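3-dehydroquinate dehydratase (Thermus thermophilus, PDB 2UYG) catalyses the trans-dehydration of 3-dehydroquinate to 3-dehydroshikimate, probably through an enolate intermediate, as a dodecameric type II dehydroquinase of the chorismate pathway. Local coordinates at residues Met1-Asn6 and Glu65-Ile70; Glu57-Ala62 and Asp86-Gln91; Val71-Ala76 and Val98-Leu103. All coordinates share one frame; numbering follows the deposited sequence.

Contact 1 of 3, residues Met1-Asn6 and Glu65-Ile70; sequences MVLILN and EGFLAI
Phe67 lays its ring against Leu3 where strand 2-6 and the start of strand 69-73 run side by side as parallel neighbours in the central sheet of this flavodoxin-like fold. The pairing rests on two backbone bonds. Leu68 N donates to Met1 O over 2.7 Å, almost straight at 175°, while Leu3 N reaches Ala69 O at 3.1 Å.

Phe67 is the side chain to follow outward. Its CB lies near Met1 O, and CG stands anti to the carbonyl carbon (chi1 -67°), which brings the ring against Met1 and Leu3. The ring CG itself lies by Leu3 CB. Of the two near corners, CD1 meets the backbone at Leu3 N and Val2 C, while Leu3 CG lies over CD2. Farther out, Phe67 CE1 touches Met1 CG at 3.6 Å and CE2 again meets Leu3 CG. At the tip, Phe67 CZ is 3.9 Å from Leu3 CG, with Leu3 CD2 a little farther off. All six ring carbons thus have partners on 1-6.

The evidence for a CH-pi contact is direct: Leu3 CG stands over the centre of the ring, only 13° off the normal, so it is the branching carbon of the leucine that covers the face. Met1 approaches obliquely, its SD making a loose Met-aromatic contact with the same ring.

Deeper in, Ile70 follows the same face as Leu3 and is met by Leu5, which also packs on helix 52-61. Val2 and Ala69 turn to the other face, toward helix 129-140. At the buried end of this pairing the last side-chain touch is methyl to methyl, Leu5 CD1 against Ile70 CG2 at 4.0 Å.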
loop_
_atom_site.group_PDB
_atom_site.type_symbol
_atom_site.label_atom_id
_atom_site.label_comp_id
_atom_site.label_asym_id
_atom_site.label_seq_id
_atom_site.Cartn_x
_atom_site.Cartn_y
_atom_site.Cartn_z
ATOM N N MET A 1 13.884 -40.469 16.150
ATOM C CA MET A 1 12.740 -40.645 15.299
ATOM C C MET A 1 12.219 -39.275 14.807
ATOM O O MET A 1 12.314 -38.277 15.572
ATOM C CB MET A 1 11.706 -41.287 16.174
ATOM C CG MET A 1 10.596 -41.982 15.422
ATOM S SD MET A 1 10.194 -43.490 16.397
ATOM C CE MET A 1 11.284 -44.727 15.326
ATOM N N VAL A 2 11.651 -39.234 13.588
ATOM C CA VAL A 2 11.125 -37.969 13.032
ATOM C C VAL A 2 9.658 -38.040 12.597
ATOM O O VAL A 2 9.290 -38.962 11.974
ATOM C CB VAL A 2 12.042 -37.355 11.978
ATOM C CG1 VAL A 2 12.930 -38.340 11.468
ATOM C CG2 VAL A 2 11.292 -36.773 10.781
ATOM N N LEU A 3 8.890 -36.989 12.888
ATOM C CA LEU A 3 7.483 -36.902 12.559
ATOM C C LEU A 3 7.347 -35.997 11.343
ATOM O O LEU A 3 7.857 -34.884 11.381
ATOM C CB LEU A 3 6.677 -36.248 13.732
ATOM C CG LEU A 3 5.297 -36.621 14.294
ATOM C CD1 LEU A 3 4.505 -35.412 14.951
ATOM C CD2 LEU A 3 4.317 -37.503 13.519
ATOM N N ILE A 4 6.598 -36.462 10.355
ATOM C CA ILE A 4 6.333 -35.809 9.082
ATOM C C ILE A 4 4.838 -35.499 9.097
ATOM O O ILE A 4 4.076 -36.388 9.199
ATOM C CB ILE A 4 6.630 -36.736 7.860
ATOM C CG1 ILE A 4 8.081 -37.222 7.916
ATOM C CG2 ILE A 4 6.379 -36.027 6.537
ATOM C CD1 ILE A 4 8.449 -38.072 6.743
ATOM N N LEU A 5 4.463 -34.230 9.097
ATOM C CA LEU A 5 3.077 -33.795 9.286
ATOM C C LEU A 5 2.691 -33.009 8.121
ATOM O O LEU A 5 3.465 -32.139 7.732
ATOM C CB LEU A 5 2.924 -32.865 10.470
ATOM C CG LEU A 5 3.394 -33.467 11.765
ATOM C CD1 LEU A 5 3.243 -32.480 12.935
ATOM C CD2 LEU A 5 2.710 -34.747 12.015
ATOM N N ASN A 6 1.451 -33.235 7.657
ATOM C CA ASN A 6 0.900 -32.702 6.444
ATOM C C ASN A 6 -0.489 -32.118 6.699
ATOM O O ASN A 6 -1.290 -32.749 7.354
ATOM C CB ASN A 6 0.775 -33.789 5.407
ATOM C CG ASN A 6 2.062 -34.432 5.104
ATOM O OD1 ASN A 6 2.349 -35.535 5.618
ATOM N ND2 ASN A 6 2.862 -33.792 4.225
ATOM N N GLU A 65 5.986 -37.464 22.705
ATOM C CA GLU A 65 6.005 -38.789 22.094
ATOM C C GLU A 65 7.374 -39.330 21.800
ATOM O O GLU A 65 7.458 -40.420 21.285
ATOM C CB GLU A 65 5.208 -38.784 20.800
ATOM C CG GLU A 65 3.703 -38.960 21.027
ATOM C CD GLU A 65 2.789 -38.295 19.984
ATOM O OE1 GLU A 65 2.687 -38.710 18.845
ATOM O OE2 GLU A 65 2.111 -37.318 20.339
ATOM N N GLY A 66 8.463 -38.593 22.080
ATOM C CA GLY A 66 9.806 -39.079 21.759
ATOM C C GLY A 66 10.453 -38.709 20.419
ATOM O O GLY A 66 11.615 -39.043 20.181
ATOM N N PHE A 67 9.719 -38.034 19.526
ATOM C CA PHE A 67 10.305 -37.523 18.269
ATOM C C PHE A 67 11.416 -36.502 18.493
ATOM O O PHE A 67 11.404 -35.790 19.480
ATOM C CB PHE A 67 9.184 -36.906 17.428
ATOM C CG PHE A 67 8.203 -37.922 16.953
ATOM C CD1 PHE A 67 8.599 -38.871 16.047
ATOM C CD2 PHE A 67 6.945 -38.015 17.528
ATOM C CE1 PHE A 67 7.729 -39.839 15.618
ATOM C CE2 PHE A 67 6.058 -38.976 17.143
ATOM C CZ PHE A 67 6.440 -39.890 16.189
ATOM N N LEU A 68 12.394 -36.475 17.605
ATOM C CA LEU A 68 13.574 -35.571 17.684
ATOM C C LEU A 68 13.532 -34.371 16.746
ATOM O O LEU A 68 14.264 -33.432 16.923
ATOM C CB LEU A 68 14.820 -36.397 17.439
ATOM C CG LEU A 68 16.225 -36.171 16.785
ATOM C CD1 LEU A 68 16.866 -37.645 16.995
ATOM C CD2 LEU A 68 16.488 -35.662 15.221
ATOM N N ALA A 69 12.591 -34.378 15.822
ATOM C CA ALA A 69 12.479 -33.398 14.740
ATOM C C ALA A 69 11.127 -33.597 14.003
ATOM O O ALA A 69 10.608 -34.708 13.974
ATOM C CB ALA A 69 13.692 -33.586 13.713
ATOM N N ILE A 70 10.592 -32.531 13.431
ATOM C CA ILE A 70 9.346 -32.567 12.653
ATOM C C ILE A 70 9.597 -32.012 11.286
ATOM O O ILE A 70 10.295 -31.028 11.145
ATOM C CB ILE A 70 8.278 -31.679 13.329
ATOM C CG1 ILE A 70 7.871 -32.227 14.722
ATOM C CG2 ILE A 70 7.054 -31.540 12.462
ATOM C CD1 ILE A 70 7.453 -31.110 15.621
#

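Contact 2 of 3, residues Glu57-Ala62 and Asp86-Gln91; sequences EWVQQA and DAIRAQ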
loop_
_atom_site.group_PDB
_atom_site.type_symbol
_atom_site.label_atom_id
_atom_site.label_comp_id
_atom_site.label_asym_id
_atom_site.label_seq_id
_atom_site.Cartn_x
_atom_site.Cartn_y
_atom_site.Cartn_z
ATOM N N GLU A 57 -1.918 -29.653 17.439
ATOM C CA GLU A 57 -1.756 -30.576 18.540
ATOM C C GLU A 57 -0.603 -31.524 18.250
ATOM O O GLU A 57 0.235 -31.679 19.099
ATOM C CB GLU A 57 -3.060 -31.303 18.890
ATOM C CG GLU A 57 -3.967 -30.333 19.580
ATOM C CD GLU A 57 -5.268 -30.854 20.125
ATOM O OE1 GLU A 57 -5.824 -31.820 19.607
ATOM O OE2 GLU A 57 -5.763 -30.181 21.056
ATOM N N TRP A 58 -0.518 -32.067 17.038
ATOM C CA TRP A 58 0.599 -32.932 16.685
ATOM C C TRP A 58 1.947 -32.200 16.750
ATOM O O TRP A 58 2.982 -32.777 17.196
ATOM C CB TRP A 58 0.400 -33.476 15.301
ATOM C CG TRP A 58 -0.642 -34.502 15.134
ATOM C CD1 TRP A 58 -1.059 -35.462 16.105
ATOM C CD2 TRP A 58 -1.271 -34.896 13.904
ATOM N NE1 TRP A 58 -1.957 -36.327 15.530
ATOM C CE2 TRP A 58 -2.108 -36.021 14.192
ATOM C CE3 TRP A 58 -1.282 -34.346 12.565
ATOM C CZ2 TRP A 58 -3.007 -36.578 13.226
ATOM C CZ3 TRP A 58 -2.097 -34.914 11.600
ATOM C CH2 TRP A 58 -2.933 -36.054 11.907
ATOM N N VAL A 59 2.040 -30.951 16.313
ATOM C CA VAL A 59 3.343 -30.354 16.512
ATOM C C VAL A 59 3.587 -30.188 17.988
ATOM O O VAL A 59 4.681 -30.536 18.472
ATOM C CB VAL A 59 3.770 -29.096 15.580
ATOM C CG1 VAL A 59 3.071 -29.021 14.266
ATOM C CG2 VAL A 59 3.888 -27.879 16.342
ATOM N N GLN A 60 2.546 -29.813 18.737
ATOM C CA GLN A 60 2.738 -29.500 20.168
ATOM C C GLN A 60 3.234 -30.708 20.963
ATOM O O GLN A 60 4.190 -30.583 21.799
ATOM C CB GLN A 60 1.439 -28.993 20.815
ATOM C CG GLN A 60 1.007 -27.587 20.542
ATOM C CD GLN A 60 -0.413 -27.292 21.106
ATOM O OE1 GLN A 60 -1.086 -28.168 21.629
ATOM N NE2 GLN A 60 -0.845 -26.097 20.966
ATOM N N GLN A 61 2.592 -31.851 20.751
ATOM C CA GLN A 61 2.776 -33.052 21.632
ATOM C C GLN A 61 4.012 -33.843 21.060
ATOM O O GLN A 61 4.483 -34.740 21.692
ATOM C CB GLN A 61 1.441 -33.935 21.643
ATOM C CG GLN A 61 0.863 -34.769 22.986
ATOM C CD GLN A 61 -0.254 -33.943 23.845
ATOM O OE1 GLN A 61 0.073 -32.950 24.529
ATOM N NE2 GLN A 61 -1.537 -34.343 23.744
ATOM N N ALA A 62 4.531 -33.547 19.866
ATOM C CA ALA A 62 5.566 -34.396 19.250
ATOM C C ALA A 62 6.804 -34.788 20.119
ATOM O O ALA A 62 7.234 -35.965 20.134
ATOM C CB ALA A 62 6.023 -33.843 17.934
ATOM N N ASP A 86 2.641 -20.350 16.122
ATOM C CA ASP A 86 2.857 -20.256 17.561
ATOM C C ASP A 86 3.088 -21.686 18.124
ATOM O O ASP A 86 3.845 -21.874 19.059
ATOM C CB ASP A 86 1.671 -19.567 18.257
ATOM C CG ASP A 86 1.818 -18.079 18.359
ATOM O OD1 ASP A 86 2.887 -17.559 17.974
ATOM O OD2 ASP A 86 0.900 -17.280 18.816
ATOM N N ALA A 87 2.413 -22.667 17.536
ATOM C CA ALA A 87 2.574 -24.060 17.943
ATOM C C ALA A 87 4.023 -24.440 17.756
ATOM O O ALA A 87 4.595 -24.997 18.669
ATOM C CB ALA A 87 1.736 -24.961 17.155
ATOM N N ILE A 88 4.619 -24.103 16.585
ATOM C CA ILE A 88 5.976 -24.534 16.381
ATOM C C ILE A 88 6.975 -23.875 17.335
ATOM O O ILE A 88 7.955 -24.527 17.762
ATOM C CB ILE A 88 6.474 -24.577 14.876
ATOM C CG1 ILE A 88 7.587 -23.640 14.637
ATOM C CG2 ILE A 88 5.394 -24.671 13.734
ATOM C CD1 ILE A 88 8.757 -24.391 14.341
ATOM N N ARG A 89 6.702 -22.610 17.674
ATOM C CA ARG A 89 7.543 -21.838 18.585
ATOM C C ARG A 89 7.403 -22.350 20.020
ATOM O O ARG A 89 8.323 -22.197 20.816
ATOM C CB ARG A 89 7.202 -20.327 18.582
ATOM C CG ARG A 89 7.884 -19.452 17.462
ATOM C CD ARG A 89 9.199 -18.776 17.937
ATOM N NE ARG A 89 10.466 -19.584 17.771
ATOM C CZ ARG A 89 11.082 -20.354 18.729
ATOM N NH1 ARG A 89 12.221 -21.011 18.427
ATOM N NH2 ARG A 89 10.559 -20.512 19.961
ATOM N N ALA A 90 6.274 -22.993 20.340
ATOM C CA ALA A 90 5.952 -23.307 21.719
ATOM C C ALA A 90 6.523 -24.612 22.131
ATOM O O ALA A 90 6.239 -24.992 23.229
ATOM C CB ALA A 90 4.458 -23.336 21.931
ATOM N N GLN A 91 7.297 -25.284 21.250
ATOM C CA GLN A 91 7.848 -26.622 21.444
ATOM C C GLN A 91 9.325 -26.712 21.020
ATOM O O GLN A 91 9.810 -25.897 20.255
ATOM C CB GLN A 91 6.964 -27.665 20.720
ATOM C CG GLN A 91 6.798 -27.650 19.193
ATOM C CD GLN A 91 8.028 -28.109 18.533
ATOM O OE1 GLN A 91 8.483 -29.214 18.825
ATOM N NE2 GLN A 91 8.677 -27.222 17.724
HETATM O O HOH W 1 7.050 -31.222 20.092
#
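In the helix layer on one side of the flavodoxin-like sheet, Val59 of helix 52-61 meets Ala87 near the end of helix 82-89. The direct contact is apolar and small: Val59 CG2 lies 3.7 Å from Ala87 CB, and the CA atoms of Gln60 and Ala87 come within 5.9 Å, an approach that the short alanine permits. The same methyl reaches Ile88 CG2 more loosely.

Gln91, just past the second helix, adds the polar part of the contact. Its CG sits between its own backbone N and carbonyl carbon (chi1 63°), and the further bend at chi2 folds the chain back so that CG rests 3.7 Å from Val59 O while NE2 donates to Ile88 O at 2.8 Å, on a lone pair. OE1 accepts from Leu93 N and is joined to Val59 O by a water, 2.8 Å from OE1. An alanine here would probably leave that water without one of its anchors and Ile88 O without its amide donor.

Gln60 carries its amide away to Asn9 and Asn11 of the second subunit. Beneath the helices, Val59 packs on Leu5 of strand 2-6, and Ile88 and Gln91 pack on Leu72 and Ile70 of strand 69-73.

Contact 3 of 3, residues Val71-Ala76 and Val98-Leu103; sequences VLNPGA and VHLTNL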
loop_
_atom_site.group_PDB
_atom_site.type_symbol
_atom_site.label_atom_id
_atom_site.label_comp_id
_atom_site.label_asym_id
_atom_site.label_seq_id
_atom_site.Cartn_x
_atom_site.Cartn_y
_atom_site.Cartn_z
ATOM N N VAL A 71 9.014 -32.656 10.271
ATOM C CA VAL A 71 9.040 -32.168 8.919
ATOM C C VAL A 71 7.587 -31.800 8.651
ATOM O O VAL A 71 6.742 -32.677 8.793
ATOM C CB VAL A 71 9.566 -33.278 7.978
ATOM C CG1 VAL A 71 9.432 -32.900 6.558
ATOM C CG2 VAL A 71 11.020 -33.634 8.317
ATOM N N LEU A 72 7.336 -30.575 8.142
ATOM C CA LEU A 72 6.049 -29.973 8.157
ATOM C C LEU A 72 5.692 -29.292 6.874
ATOM O O LEU A 72 6.366 -28.372 6.463
ATOM C CB LEU A 72 6.040 -28.910 9.291
ATOM C CG LEU A 72 4.790 -28.074 9.417
ATOM C CD1 LEU A 72 3.703 -29.024 9.791
ATOM C CD2 LEU A 72 4.930 -26.994 10.583
ATOM N N ASN A 73 4.590 -29.729 6.266
ATOM C CA ASN A 73 4.034 -29.181 5.063
ATOM C C ASN A 73 2.625 -28.760 5.480
ATOM O O ASN A 73 1.682 -29.627 5.495
ATOM C CB ASN A 73 3.948 -30.202 3.914
ATOM C CG ASN A 73 3.348 -29.578 2.638
ATOM O OD1 ASN A 73 2.804 -28.497 2.702
ATOM N ND2 ASN A 73 3.532 -30.214 1.489
ATOM N N PRO A 74 2.425 -27.510 5.832
ATOM C CA PRO A 74 1.076 -27.131 6.274
ATOM C C PRO A 74 0.034 -27.039 5.143
ATOM O O PRO A 74 -1.118 -26.729 5.427
ATOM C CB PRO A 74 1.310 -25.806 6.959
ATOM C CG PRO A 74 2.948 -25.672 7.110
ATOM C CD PRO A 74 3.424 -26.445 6.005
ATOM N N GLY A 75 0.415 -27.233 3.861
ATOM C CA GLY A 75 -0.611 -27.064 2.811
ATOM C C GLY A 75 -0.987 -25.556 2.777
ATOM O O GLY A 75 -0.175 -24.739 3.210
ATOM N N ALA A 76 -2.212 -25.176 2.413
ATOM C CA ALA A 76 -2.558 -23.752 2.351
ATOM C C ALA A 76 -2.451 -22.927 3.711
ATOM O O ALA A 76 -2.419 -21.653 3.666
ATOM C CB ALA A 76 -3.873 -23.587 1.810
ATOM N N VAL A 98 8.429 -27.986 4.420
ATOM C CA VAL A 98 8.574 -28.588 3.097
ATOM C C VAL A 98 7.366 -28.285 2.246
ATOM O O VAL A 98 6.220 -28.230 2.744
ATOM C CB VAL A 98 8.801 -30.118 3.443
ATOM C CG1 VAL A 98 8.365 -31.014 2.472
ATOM C CG2 VAL A 98 10.297 -30.313 3.768
ATOM N N HIS A 99 7.565 -28.079 0.931
ATOM C CA HIS A 99 6.408 -27.987 -0.017
ATOM C C HIS A 99 6.808 -28.679 -1.298
ATOM O O HIS A 99 7.948 -28.530 -1.705
ATOM C CB HIS A 99 6.045 -26.549 -0.385
ATOM C CG HIS A 99 5.902 -25.660 0.785
ATOM N ND1 HIS A 99 4.692 -25.465 1.427
ATOM C CD2 HIS A 99 6.826 -24.977 1.502
ATOM C CE1 HIS A 99 4.881 -24.644 2.441
ATOM N NE2 HIS A 99 6.166 -24.337 2.518
ATOM N N LEU A 100 5.874 -29.371 -1.920
ATOM C CA LEU A 100 6.071 -30.055 -3.156
ATOM C C LEU A 100 6.396 -29.106 -4.289
ATOM O O LEU A 100 7.259 -29.407 -5.094
ATOM C CB LEU A 100 4.786 -30.760 -3.560
ATOM C CG LEU A 100 4.379 -31.848 -2.543
ATOM C CD1 LEU A 100 2.873 -31.934 -2.593
ATOM C CD2 LEU A 100 5.056 -33.141 -2.870
ATOM N N THR A 101 5.654 -27.999 -4.332
ATOM C CA THR A 101 5.708 -27.048 -5.427
ATOM C C THR A 101 6.484 -25.865 -5.016
ATOM O O THR A 101 6.723 -25.645 -3.837
ATOM C CB THR A 101 4.285 -26.493 -5.852
ATOM O OG1 THR A 101 3.636 -25.809 -4.757
ATOM C CG2 THR A 101 3.364 -27.575 -6.272
ATOM N N ASN A 102 6.870 -25.080 -6.016
ATOM C CA ASN A 102 7.635 -23.871 -5.819
ATOM C C ASN A 102 6.628 -22.766 -5.565
ATOM O O ASN A 102 5.925 -22.308 -6.506
ATOM C CB ASN A 102 8.437 -23.535 -7.087
ATOM C CG ASN A 102 9.292 -22.283 -6.918
ATOM O OD1 ASN A 102 9.087 -21.488 -5.990
ATOM N ND2 ASN A 102 10.258 -22.111 -7.799
ATOM N N LEU A 103 6.570 -22.328 -4.320
ATOM C CA LEU A 103 5.605 -21.320 -3.881
ATOM C C LEU A 103 5.691 -19.962 -4.632
ATOM O O LEU A 103 4.724 -19.204 -4.659
ATOM C CB LEU A 103 5.800 -21.068 -2.411
ATOM C CG LEU A 103 5.497 -22.344 -1.585
ATOM C CD1 LEU A 103 5.545 -21.964 -0.137
ATOM C CD2 LEU A 103 4.196 -23.040 -2.007
#
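CB and CG of Asn73 both lie 3.2 Å from Val98 O, so the side chain meets that carbonyl oxygen with carbon and not with an N-H. Asn73 OD1 is 3.4 Å from Val98 O, but both are acceptors, and the proximity is not a hydrogen bond. The amide gets its partners elsewhere. Asn73 OD1 accepts from Gly75 N, two residues on, at 2.9 Å, an Asx turn as the chain leaves the strand; the donor is 36° out of the carbonyl plane. ND2 donates to Tyr131 OH. With CG anti to the backbone N (chi1 -180°), the amide is placed alongside Val98 O and is held at both of its polar atoms.

Strands 69-73 and 95-99 are the two parallel strands of a beta-alpha-beta crossover through helix 82-89. Val98 N donates to Leu72 O at 2.9 Å, and Val71 CG1 touches Val98 CG2 at 3.9 Å on the face covered by helix 129-140.

At the C-terminal ends of these strands lies the active site, where Asn73 probably binds the substrate and His99 is probably the proton donor. Their amide and ring planes stand 71° apart, with Asn73 OD1 3.8 Å from His99 ND1. Glu97 OE1 bonds His99 NE2, which would restrain the ring's rotation, while Leu103 CD1 sits over the centre of one face of the His99 ring.

Overall arrangement
Strand 69-73 ties the contacts together: its start pairs in contact 1, its end in contact 3, and the helices before and after it meet in contact 2. Contacts 1 and 2 lie nearest, their centres about 11 Å apart, with Leu5 CD1 3.7 Å from Val59 CG1. Between contacts 1 and 3 the sheet continues through a probable hydrogen bond, Val71 N to Leu3 O at 2.7 Å. Contact 2 reaches contact 3 where Ile88 CG2 packs on Leu72 CD2. In contact 3 the His99 side chain comes within about 3 Å of a bound glycerol, probably from the crystallisation liquor; segment 86-91 also carries Asp86, which probably binds substrate and is salt-bridged to Arg110 of a second subunit.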